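PDB 4IFA: extracellular protein containing a SCP domain from Bacillus anthracis, which is of unknown function but, as an extracellular protein with a SCP (CAP-family) domain, may act outside the cell and has been considered in connection with virulence. Local coordinates for residues L158-Y169 and G179-L188; A76-Y84 and Q93-A104. One frame throughout, in Å; residues are numbered along the deposited sequence. Where two conformers were deposited one is given.

Interaction 1 (L158-Y169 and G179-L188)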
loop_
_atom_site.group_PDB
_atom_site.type_symbol
_atom_site.label_atom_id
_atom_site.label_comp_id
_atom_site.label_asym_id
_atom_site.label_seq_id
_atom_site.Cartn_x
_atom_site.Cartn_y
_atom_site.Cartn_z
ATOM N N LEU A 158 -7.304 3.573 13.019
ATOM C CA LEU A 158 -8.504 2.879 12.524
ATOM C C LEU A 158 -9.779 3.550 13.027
ATOM O O LEU A 158 -9.893 3.862 14.219
ATOM C CB LEU A 158 -8.494 1.418 12.995
ATOM C CG LEU A 158 -9.399 0.502 12.169
ATOM C CD1 LEU A 158 -8.806 0.194 10.760
ATOM C CD2 LEU A 158 -9.696 -0.798 12.937
ATOM N N VAL A 159 -10.738 3.779 12.126
ATOM C CA VAL A 159 -12.024 4.405 12.474
ATOM C C VAL A 159 -13.154 3.515 11.952
ATOM O O VAL A 159 -13.080 3.012 10.829
ATOM C CB VAL A 159 -12.138 5.853 11.904
ATOM C CG1 VAL A 159 -12.194 5.841 10.405
ATOM C CG2 VAL A 159 -13.357 6.601 12.469
ATOM N N PRO A 160 -14.208 3.317 12.764
ATOM C CA PRO A 160 -15.307 2.474 12.341
ATOM C C PRO A 160 -16.134 3.187 11.275
ATOM O O PRO A 160 -16.271 4.423 11.330
ATOM C CB PRO A 160 -16.123 2.295 13.638
ATOM C CG PRO A 160 -15.754 3.456 14.492
ATOM C CD PRO A 160 -14.377 3.827 14.146
ATOM N N VAL A 161 -16.659 2.426 10.314
ATOM C CA VAL A 161 -17.515 2.952 9.251
ATOM C C VAL A 161 -18.681 1.949 9.141
ATOM O O VAL A 161 -18.520 0.807 9.568
ATOM C CB VAL A 161 -16.729 3.094 7.940
ATOM C CG1 VAL A 161 -17.600 3.636 6.850
ATOM C CG2 VAL A 161 -15.503 4.007 8.136
ATOM N N GLU A 162 -19.839 2.352 8.601
ATOM C CA GLU A 162 -21.020 1.445 8.516
ATOM C C GLU A 162 -20.582 0.094 7.952
ATOM O O GLU A 162 -20.023 0.038 6.851
ATOM C CB GLU A 162 -22.164 2.071 7.695
ATOM C CG GLU A 162 -23.447 1.243 7.586
ATOM C CD GLU A 162 -24.598 2.017 6.945
ATOM O OE1 GLU A 162 -25.300 1.432 6.087
ATOM O OE2 GLU A 162 -24.790 3.216 7.278
ATOM N N ASP A 163 -20.839 -1.003 8.661
ATOM C CA ASP A 163 -20.356 -2.319 8.192
ATOM C C ASP A 163 -18.876 -2.356 7.820
ATOM O O ASP A 163 -18.489 -2.831 6.716
ATOM C CB ASP A 163 -21.171 -2.843 7.011
ATOM C CG ASP A 163 -22.323 -3.709 7.443
ATOM O OD1 ASP A 163 -22.726 -3.653 8.626
ATOM O OD2 ASP A 163 -22.817 -4.465 6.587
ATOM N N GLY A 164 -18.038 -1.768 8.669
ATOM C CA GLY A 164 -16.629 -1.938 8.444
ATOM C C GLY A 164 -15.696 -0.966 9.132
ATOM O O GLY A 164 -16.026 -0.367 10.150
ATOM N N TRP A 165 -14.520 -0.806 8.534
ATOM C CA TRP A 165 -13.454 0.004 9.092
ATOM C C TRP A 165 -12.722 0.778 8.027
ATOM O O TRP A 165 -12.691 0.388 6.858
ATOM C CB TRP A 165 -12.432 -0.933 9.743
ATOM C CG TRP A 165 -13.075 -1.885 10.694
ATOM C CD1 TRP A 165 -13.532 -3.136 10.423
ATOM C CD2 TRP A 165 -13.419 -1.618 12.059
ATOM N NE1 TRP A 165 -14.108 -3.688 11.554
ATOM C CE2 TRP A 165 -14.051 -2.768 12.567
ATOM C CE3 TRP A 165 -13.234 -0.520 12.904
ATOM C CZ2 TRP A 165 -14.489 -2.853 13.881
ATOM C CZ3 TRP A 165 -13.683 -0.611 14.217
ATOM C CH2 TRP A 165 -14.289 -1.760 14.685
ATOM N N ALA A 166 -12.080 1.867 8.431
ATOM C CA ALA A 166 -11.205 2.649 7.553
ATOM C C ALA A 166 -9.886 2.827 8.271
ATOM O O ALA A 166 -9.848 3.354 9.367
ATOM C CB ALA A 166 -11.779 4.029 7.216
ATOM N N GLN A 167 -8.811 2.361 7.663
ATOM C CA GLN A 167 -7.453 2.575 8.163
ATOM C C GLN A 167 -6.950 3.821 7.436
ATOM O O GLN A 167 -6.893 3.858 6.204
ATOM C CB GLN A 167 -6.568 1.376 7.836
ATOM C CG GLN A 167 -5.144 1.364 8.388
ATOM C CD GLN A 167 -4.417 0.039 8.052
ATOM O OE1 GLN A 167 -4.764 -0.666 7.099
ATOM N NE2 GLN A 167 -3.374 -0.257 8.807
ATOM N N LEU A 168 -6.552 4.820 8.208
ATOM C CA LEU A 168 -6.198 6.146 7.676
ATOM C C LEU A 168 -4.691 6.284 7.684
ATOM O O LEU A 168 -4.090 6.489 8.733
ATOM C CB LEU A 168 -6.871 7.249 8.500
ATOM C CG LEU A 168 -8.392 7.133 8.695
ATOM C CD1 LEU A 168 -8.883 8.260 9.629
ATOM C CD2 LEU A 168 -9.116 7.184 7.375
ATOM N N TYR A 169 -4.080 6.190 6.504
ATOM C CA TYR A 169 -2.632 6.238 6.402
ATOM C C TYR A 169 -2.155 7.682 6.292
ATOM O O TYR A 169 -2.540 8.419 5.377
ATOM C CB TYR A 169 -2.141 5.439 5.201
ATOM C CG TYR A 169 -2.112 3.932 5.356
ATOM C CD1 TYR A 169 -1.195 3.325 6.207
ATOM C CD2 TYR A 169 -2.931 3.096 4.590
ATOM C CE1 TYR A 169 -1.098 1.966 6.327
ATOM C CE2 TYR A 169 -2.818 1.719 4.692
ATOM C CZ TYR A 169 -1.916 1.169 5.555
ATOM O OH TYR A 169 -1.724 -0.204 5.639
ATOM N N GLY A 179 -3.508 8.019 2.320
ATOM C CA GLY A 179 -4.265 6.857 1.785
ATOM C C GLY A 179 -5.325 6.413 2.741
ATOM O O GLY A 179 -5.272 6.754 3.928
ATOM N N VAL A 180 -6.324 5.672 2.217
ATOM C CA VAL A 180 -7.386 5.137 3.071
ATOM C C VAL A 180 -7.589 3.680 2.647
ATOM O O VAL A 180 -7.832 3.405 1.472
ATOM C CB VAL A 180 -8.717 5.893 2.904
ATOM C CG1 VAL A 180 -9.812 5.263 3.748
ATOM C CG2 VAL A 180 -8.540 7.389 3.295
ATOM N N ARG A 181 -7.491 2.768 3.622
ATOM C CA ARG A 181 -7.782 1.354 3.395
ATOM C C ARG A 181 -9.074 0.988 4.088
ATOM O O ARG A 181 -9.111 0.872 5.291
ATOM C CB ARG A 181 -6.626 0.439 3.859
ATOM C CG ARG A 181 -6.820 -1.005 3.460
ATOM C CD ARG A 181 -5.998 -1.933 4.330
ATOM N NE ARG A 181 -4.543 -1.772 4.263
ATOM C CZ ARG A 181 -3.699 -2.454 3.489
ATOM N NH1 ARG A 181 -4.119 -3.306 2.595
ATOM N NH2 ARG A 181 -2.391 -2.241 3.598
ATOM N N TYR A 182 -10.140 0.748 3.314
ATOM C CA TYR A 182 -11.396 0.313 3.852
ATOM C C TYR A 182 -11.361 -1.210 3.954
ATOM O O TYR A 182 -10.835 -1.861 3.054
ATOM C CB TYR A 182 -12.541 0.672 2.917
ATOM C CG TYR A 182 -12.715 2.174 2.736
ATOM C CD1 TYR A 182 -13.140 2.963 3.782
ATOM C CD2 TYR A 182 -12.506 2.786 1.503
ATOM C CE1 TYR A 182 -13.312 4.347 3.628
ATOM C CE2 TYR A 182 -12.700 4.130 1.331
ATOM C CZ TYR A 182 -13.123 4.916 2.377
ATOM O OH TYR A 182 -13.303 6.273 2.185
HETATM N N MSE A 183 -11.876 -1.733 5.059
HETATM C CA MSE A 183 -11.926 -3.184 5.270
HETATM C C MSE A 183 -13.169 -3.610 5.985
HETATM O O MSE A 183 -13.590 -2.937 6.915
HETATM C CB MSE A 183 -10.754 -3.602 6.162
HETATM C CG MSE A 183 -9.378 -3.375 5.578
HETATM SE SE MSE A 183 -7.923 -3.853 6.870
HETATM C CE MSE A 183 -8.017 -2.232 7.886
ATOM N N ASP A 184 -13.766 -4.725 5.568
ATOM C CA ASP A 184 -14.849 -5.332 6.339
ATOM C C ASP A 184 -14.201 -6.059 7.553
ATOM O O ASP A 184 -12.963 -6.115 7.682
ATOM C CB ASP A 184 -15.767 -6.240 5.463
ATOM C CG ASP A 184 -15.065 -7.456 4.873
ATOM O OD1 ASP A 184 -13.873 -7.724 5.149
ATOM O OD2 ASP A 184 -15.743 -8.175 4.101
ATOM N N ASP A 185 -15.025 -6.575 8.470
ATOM C CA ASP A 185 -14.489 -7.225 9.674
ATOM C C ASP A 185 -13.514 -8.373 9.354
ATOM O O ASP A 185 -12.426 -8.476 9.939
ATOM C CB ASP A 185 -15.616 -7.836 10.512
ATOM C CG ASP A 185 -16.542 -6.804 11.180
ATOM O OD1 ASP A 185 -16.312 -5.581 11.135
ATOM O OD2 ASP A 185 -17.530 -7.260 11.796
ATOM N N GLU A 186 -13.917 -9.226 8.417
ATOM C CA GLU A 186 -13.132 -10.411 8.036
ATOM C C GLU A 186 -11.758 -9.993 7.502
ATOM O O GLU A 186 -10.719 -10.546 7.874
ATOM C CB GLU A 186 -13.897 -11.253 6.998
ATOM C CG GLU A 186 -15.378 -11.645 7.335
ATOM C CD GLU A 186 -15.568 -12.730 8.392
ATOM O OE1 GLU A 186 -15.093 -13.875 8.193
ATOM O OE2 GLU A 186 -16.278 -12.456 9.395
ATOM N N THR A 187 -11.724 -8.964 6.659
ATOM C CA THR A 187 -10.461 -8.504 6.137
ATOM C C THR A 187 -9.549 -7.925 7.225
ATOM O O THR A 187 -8.343 -8.134 7.197
ATOM C CB THR A 187 -10.672 -7.491 4.995
ATOM O OG1 THR A 187 -11.470 -8.116 3.971
ATOM C CG2 THR A 187 -9.344 -7.017 4.424
ATOM N N LEU A 188 -10.112 -7.145 8.160
ATOM C CA LEU A 188 -9.313 -6.565 9.249
ATOM C C LEU A 188 -8.612 -7.654 10.092
ATOM O O LEU A 188 -7.436 -7.546 10.462
ATOM C CB LEU A 188 -10.225 -5.716 10.153
ATOM C CG LEU A 188 -9.602 -5.134 11.437
ATOM C CD1 LEU A 188 -8.505 -4.154 11.143
ATOM C CD2 LEU A 188 -10.692 -4.491 12.319
#
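L188 meets W165 over the face of the indole: its CD2 methyl stands 3.6 Å from the centroid of the five-membered ring, 10° off the ring normal, a CH-pi contact. With chi1 at 174°, L188 swings its branch away from its own backbone N and, from the first turn of helix 185-191, back over the sheet. L158, one strand further out, meets the same leucine tip to tip, CD2 to CD2 at 3.9 Å, and its CD1 touches the selenomethionine methyl M183 CE. On the other face of the sheet A166 CB packs on Y182 CD1 at 3.8 Å. Outward from the indole, W165 NE1 donates to D185 OD1 at 2.9 Å, a bent bond (138° at the hydrogen) reaching the anti side of the carboxylate, tilted out of both the carboxylate and the ring plane. At the far end R181 NH2 gives a straight bond to Y169 OH (3.0 Å) with the hydroxyl in the guanidinium plane, while R181 NE makes a weak bond to Q167 OE1; R181 NH1 also forms a salt bridge with D297. D184, the N-cap residue, accepts the capping bond from T187 N at OD1, and the same oxygen takes T187 OG1 from the opposite face. Hydrogen-bonded pairs W165-M183, Q167-R181 and Y169-G179 identify an antiparallel beta hairpin, 164-171 with 176-183, leading into an N-capped helix within the CAP-associated N-terminal region.

Interaction 2 (A76-Y84 and Q93-A104)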
loop_
_atom_site.group_PDB
_atom_site.type_symbol
_atom_site.label_atom_id
_atom_site.label_comp_id
_atom_site.label_asym_id
_atom_site.label_seq_id
_atom_site.Cartn_x
_atom_site.Cartn_y
_atom_site.Cartn_z
ATOM N N ALA A 76 -2.755 -12.164 -0.574
ATOM C CA ALA A 76 -2.427 -13.215 0.387
ATOM C C ALA A 76 -3.594 -13.435 1.382
ATOM O O ALA A 76 -3.459 -14.260 2.279
ATOM C CB ALA A 76 -1.146 -12.837 1.164
ATOM N N TYR A 77 -4.745 -12.785 1.156
ATOM C CA TYR A 77 -5.848 -12.758 2.124
ATOM C C TYR A 77 -7.211 -13.128 1.528
ATOM O O TYR A 77 -8.240 -12.617 1.964
ATOM C CB TYR A 77 -5.867 -11.399 2.843
ATOM C CG TYR A 77 -4.507 -11.052 3.432
ATOM C CD1 TYR A 77 -4.035 -11.731 4.551
ATOM C CD2 TYR A 77 -3.664 -10.128 2.835
ATOM C CE1 TYR A 77 -2.771 -11.468 5.082
ATOM C CE2 TYR A 77 -2.423 -9.849 3.368
ATOM C CZ TYR A 77 -1.972 -10.525 4.471
ATOM O OH TYR A 77 -0.737 -10.284 5.012
ATOM N N GLY A 78 -7.180 -13.957 0.507
ATOM C CA GLY A 78 -8.423 -14.498 -0.065
ATOM C C GLY A 78 -9.274 -13.677 -1.028
ATOM O O GLY A 78 -10.356 -14.136 -1.450
ATOM N N TYR A 79 -8.911 -12.431 -1.238
ATOM C CA TYR A 79 -9.524 -11.551 -2.224
ATOM C C TYR A 79 -8.522 -11.306 -3.357
ATOM O O TYR A 79 -7.300 -11.466 -3.175
ATOM C CB TYR A 79 -10.025 -10.224 -1.621
ATOM C CG TYR A 79 -8.963 -9.436 -0.874
ATOM C CD1 TYR A 79 -8.029 -8.644 -1.551
ATOM C CD2 TYR A 79 -8.867 -9.506 0.520
ATOM C CE1 TYR A 79 -7.049 -7.936 -0.857
ATOM C CE2 TYR A 79 -7.886 -8.789 1.206
ATOM C CZ TYR A 79 -6.987 -8.044 0.513
ATOM O OH TYR A 79 -6.014 -7.341 1.195
ATOM N N GLU A 80 -9.043 -10.951 -4.521
ATOM C CA GLU A 80 -8.260 -10.534 -5.678
ATOM C C GLU A 80 -8.335 -9.010 -5.739
ATOM O O GLU A 80 -9.402 -8.390 -5.539
ATOM C CB GLU A 80 -8.832 -11.107 -6.980
ATOM C CG GLU A 80 -8.715 -12.597 -7.163
ATOM C CD GLU A 80 -9.414 -13.022 -8.419
ATOM O OE1 GLU A 80 -10.658 -13.168 -8.394
ATOM O OE2 GLU A 80 -8.725 -13.224 -9.429
ATOM N N TRP A 81 -7.207 -8.395 -6.027
ATOM C CA TRP A 81 -7.175 -6.957 -6.230
ATOM C C TRP A 81 -7.573 -6.600 -7.647
ATOM O O TRP A 81 -7.008 -7.143 -8.627
ATOM C CB TRP A 81 -5.798 -6.367 -5.961
ATOM C CG TRP A 81 -5.299 -6.303 -4.565
ATOM C CD1 TRP A 81 -4.217 -6.980 -4.037
ATOM C CD2 TRP A 81 -5.769 -5.437 -3.535
ATOM N NE1 TRP A 81 -4.006 -6.578 -2.745
ATOM C CE2 TRP A 81 -4.915 -5.610 -2.419
ATOM C CE3 TRP A 81 -6.820 -4.529 -3.446
ATOM C CZ2 TRP A 81 -5.098 -4.907 -1.230
ATOM C CZ3 TRP A 81 -6.987 -3.825 -2.272
ATOM C CH2 TRP A 81 -6.144 -4.048 -1.167
ATOM N N TRP A 82 -8.511 -5.673 -7.775
ATOM C CA TRP A 82 -8.926 -5.084 -9.051
ATOM C C TRP A 82 -8.292 -3.687 -8.988
ATOM O O TRP A 82 -8.746 -2.817 -8.206
ATOM C CB TRP A 82 -10.449 -4.991 -9.145
ATOM C CG TRP A 82 -11.196 -6.261 -9.384
ATOM C CD1 TRP A 82 -10.863 -7.517 -8.977
ATOM C CD2 TRP A 82 -12.476 -6.350 -9.994
ATOM N NE1 TRP A 82 -11.856 -8.411 -9.361
ATOM C CE2 TRP A 82 -12.853 -7.717 -9.994
ATOM C CE3 TRP A 82 -13.339 -5.409 -10.565
ATOM C CZ2 TRP A 82 -14.070 -8.163 -10.536
ATOM C CZ3 TRP A 82 -14.532 -5.858 -11.131
ATOM C CH2 TRP A 82 -14.902 -7.215 -11.085
ATOM N N VAL A 83 -7.308 -3.421 -9.836
ATOM C CA VAL A 83 -6.509 -2.203 -9.741
ATOM C C VAL A 83 -6.885 -1.212 -10.829
ATOM O O VAL A 83 -6.864 -1.539 -12.008
ATOM C CB VAL A 83 -5.024 -2.552 -9.921
ATOM C CG1 VAL A 83 -4.144 -1.328 -9.806
ATOM C CG2 VAL A 83 -4.611 -3.561 -8.853
ATOM N N TYR A 84 -7.192 0.016 -10.422
ATOM C CA TYR A 84 -7.508 1.140 -11.296
ATOM C C TYR A 84 -6.374 2.167 -11.183
ATOM O O TYR A 84 -6.452 3.103 -10.391
ATOM C CB TYR A 84 -8.859 1.755 -10.890
ATOM C CG TYR A 84 -10.002 0.791 -11.113
ATOM C CD1 TYR A 84 -10.748 0.811 -12.279
ATOM C CD2 TYR A 84 -10.323 -0.174 -10.148
ATOM C CE1 TYR A 84 -11.787 -0.110 -12.508
ATOM C CE2 TYR A 84 -11.341 -1.098 -10.360
ATOM C CZ TYR A 84 -12.092 -1.044 -11.513
ATOM O OH TYR A 84 -13.107 -1.964 -11.710
ATOM N N GLN A 93 -7.705 0.686 -5.663
ATOM C CA GLN A 93 -7.724 -0.767 -5.901
ATOM C C GLN A 93 -8.728 -1.364 -4.941
ATOM O O GLN A 93 -8.813 -1.000 -3.763
ATOM C CB GLN A 93 -6.317 -1.368 -5.734
ATOM C CG GLN A 93 -5.658 -1.106 -4.397
ATOM C CD GLN A 93 -4.209 -1.606 -4.330
ATOM O OE1 GLN A 93 -3.400 -1.225 -5.174
ATOM N NE2 GLN A 93 -3.870 -2.409 -3.315
ATOM N N PHE A 94 -9.577 -2.237 -5.478
ATOM C CA PHE A 94 -10.671 -2.910 -4.739
ATOM C C PHE A 94 -10.345 -4.378 -4.576
ATOM O O PHE A 94 -9.811 -5.001 -5.492
ATOM C CB PHE A 94 -12.003 -2.813 -5.495
ATOM C CG PHE A 94 -12.539 -1.417 -5.693
ATOM C CD1 PHE A 94 -13.460 -0.882 -4.798
ATOM C CD2 PHE A 94 -12.141 -0.638 -6.771
ATOM C CE1 PHE A 94 -14.002 0.385 -4.979
ATOM C CE2 PHE A 94 -12.681 0.646 -6.964
ATOM C CZ PHE A 94 -13.608 1.156 -6.066
ATOM N N GLY A 95 -10.668 -4.938 -3.431
ATOM C CA GLY A 95 -10.490 -6.375 -3.196
ATOM C C GLY A 95 -11.829 -7.075 -3.300
ATOM O O GLY A 95 -12.801 -6.708 -2.582
ATOM N N VAL A 96 -11.893 -8.095 -4.170
ATOM C CA VAL A 96 -13.085 -8.873 -4.469
ATOM C C VAL A 96 -12.884 -10.329 -4.048
ATOM O O VAL A 96 -11.910 -10.982 -4.459
ATOM C CB VAL A 96 -13.388 -8.777 -5.988
ATOM C CG1 VAL A 96 -14.542 -9.644 -6.379
ATOM C CG2 VAL A 96 -13.649 -7.340 -6.433
ATOM N N ALA A 97 -13.832 -10.854 -3.289
ATOM C CA ALA A 97 -13.818 -12.246 -2.802
ATOM C C ALA A 97 -15.205 -12.773 -3.032
ATOM O O ALA A 97 -16.186 -12.185 -2.570
ATOM C CB ALA A 97 -13.464 -12.279 -1.302
ATOM N N GLU A 98 -15.305 -13.910 -3.725
ATOM C CA GLU A 98 -16.601 -14.514 -4.042
ATOM C C GLU A 98 -17.600 -13.469 -4.549
ATOM O O GLU A 98 -18.730 -13.357 -4.049
ATOM C CB GLU A 98 -17.146 -15.257 -2.829
ATOM C CG GLU A 98 -16.191 -16.339 -2.357
ATOM C CD GLU A 98 -16.655 -17.029 -1.091
ATOM O OE1 GLU A 98 -17.879 -17.114 -0.864
ATOM O OE2 GLU A 98 -15.778 -17.490 -0.330
ATOM N N ARG A 99 -17.142 -12.701 -5.535
ATOM C CA ARG A 99 -17.942 -11.666 -6.210
ATOM C C ARG A 99 -18.535 -10.580 -5.316
ATOM O O ARG A 99 -19.544 -9.974 -5.651
ATOM C CB ARG A 99 -18.966 -12.275 -7.186
ATOM C CG ARG A 99 -18.282 -13.085 -8.312
ATOM C CD ARG A 99 -19.089 -13.079 -9.551
ATOM N NE ARG A 99 -18.482 -13.929 -10.571
ATOM C CZ ARG A 99 -18.734 -13.839 -11.866
ATOM N NH1 ARG A 99 -19.547 -12.901 -12.334
ATOM N NH2 ARG A 99 -18.144 -14.679 -12.707
ATOM N N LYS A 100 -17.901 -10.366 -4.163
ATOM C CA LYS A 100 -18.282 -9.290 -3.234
ATOM C C LYS A 100 -17.072 -8.397 -2.973
ATOM O O LYS A 100 -15.933 -8.895 -2.909
ATOM C CB LYS A 100 -18.787 -9.849 -1.901
ATOM C CG LYS A 100 -20.045 -10.716 -1.984
ATOM C CD LYS A 100 -21.250 -9.994 -2.604
ATOM C CE LYS A 100 -21.777 -8.832 -1.752
ATOM N NZ LYS A 100 -23.018 -8.185 -2.301
ATOM N N VAL A 101 -17.312 -7.091 -2.828
ATOM C CA VAL A 101 -16.255 -6.119 -2.542
ATOM C C VAL A 101 -16.031 -6.098 -1.026
ATOM O O VAL A 101 -16.951 -5.769 -0.276
ATOM C CB VAL A 101 -16.563 -4.728 -3.087
ATOM C CG1 VAL A 101 -15.439 -3.781 -2.713
ATOM C CG2 VAL A 101 -16.744 -4.744 -4.609
ATOM N N VAL A 102 -14.854 -6.517 -0.579
ATOM C CA VAL A 102 -14.531 -6.667 0.836
ATOM C C VAL A 102 -13.512 -5.662 1.384
ATOM O O VAL A 102 -13.402 -5.502 2.592
ATOM C CB VAL A 102 -14.062 -8.120 1.157
ATOM C CG1 VAL A 102 -15.174 -9.137 0.762
ATOM C CG2 VAL A 102 -12.722 -8.502 0.541
ATOM N N THR A 103 -12.802 -4.985 0.498
ATOM C CA THR A 103 -11.770 -4.022 0.888
ATOM C C THR A 103 -11.470 -3.103 -0.254
ATOM O O THR A 103 -11.836 -3.384 -1.392
ATOM C CB THR A 103 -10.502 -4.798 1.367
ATOM O OG1 THR A 103 -9.524 -3.914 1.967
ATOM C CG2 THR A 103 -9.823 -5.542 0.250
ATOM N N ALA A 104 -10.812 -1.972 0.036
ATOM C CA ALA A 104 -10.312 -1.079 -1.018
ATOM C C ALA A 104 -9.207 -0.238 -0.431
ATOM O O ALA A 104 -9.229 0.050 0.757
ATOM C CB ALA A 104 -11.416 -0.165 -1.605
HETATM O O HOH W 1 -6.796 -4.613 2.217
HETATM O O HOH W 2 -12.217 -13.025 -6.418
#
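Strands 80-84 and 93-97 run antiparallel, 4.5 Å apart at closest approach, with E80-V96 and W82-F94 as hydrogen-bonded pairs; the shortest of the four interstrand backbone bonds, W82 N to F94 O, is 2.7 Å. On one face, Y79 lies across T103, whose CG2 sits 3.7 Å from the ring centroid and 8° off its normal. The tyrosine ring is brought there by a chi1 of 55°, between backbone N and carbonyl carbon. W81 is sandwiched: Y79 CE1 lies over one side of the indole, and Q93 NE2 over the opposite side, 3.5 Å from W81 CZ2, with amide and ring planes 58° apart. Y91 and Q223 bind that amide's two ends. On the other face V96 CG2 rests over the five-membered ring of W82 at 3.6 Å, and Y84 CE2 touches F94 CD2. In the adjoining pairing of 93-97 with 100-104, V102 and T103 both face G95, a classic beta bulge. One water joins Y79 OH to T103 OG1, which also bonds Y182 O; another, at the exposed edge, donates to E80 OE1 and V96 O. The largely aromatic interface thus accommodates buried polar ends because Q93, Y79 and T103 each have hydrogen-bond partners.

How the interactions relate
Interaction 2 closes along the chain before interaction 1 opens, and their centres lie about 14 Å apart in one seven-stranded antiparallel sheet. Each is built on a hairpin, 80-84 with 92-97 and 164-171 with 176-183; strand 100-106 follows the first hairpin and pairs directly with 176-183. At that seam Y182 N lies 2.8 Å from A104 O, a probable hydrogen bond beside the one to T103, while M183 CG packs against T103 OG1. Early and late strands of the CAP-associated N-terminal region are thus joined side by side, so the two hairpins form parts of one continuous sheet.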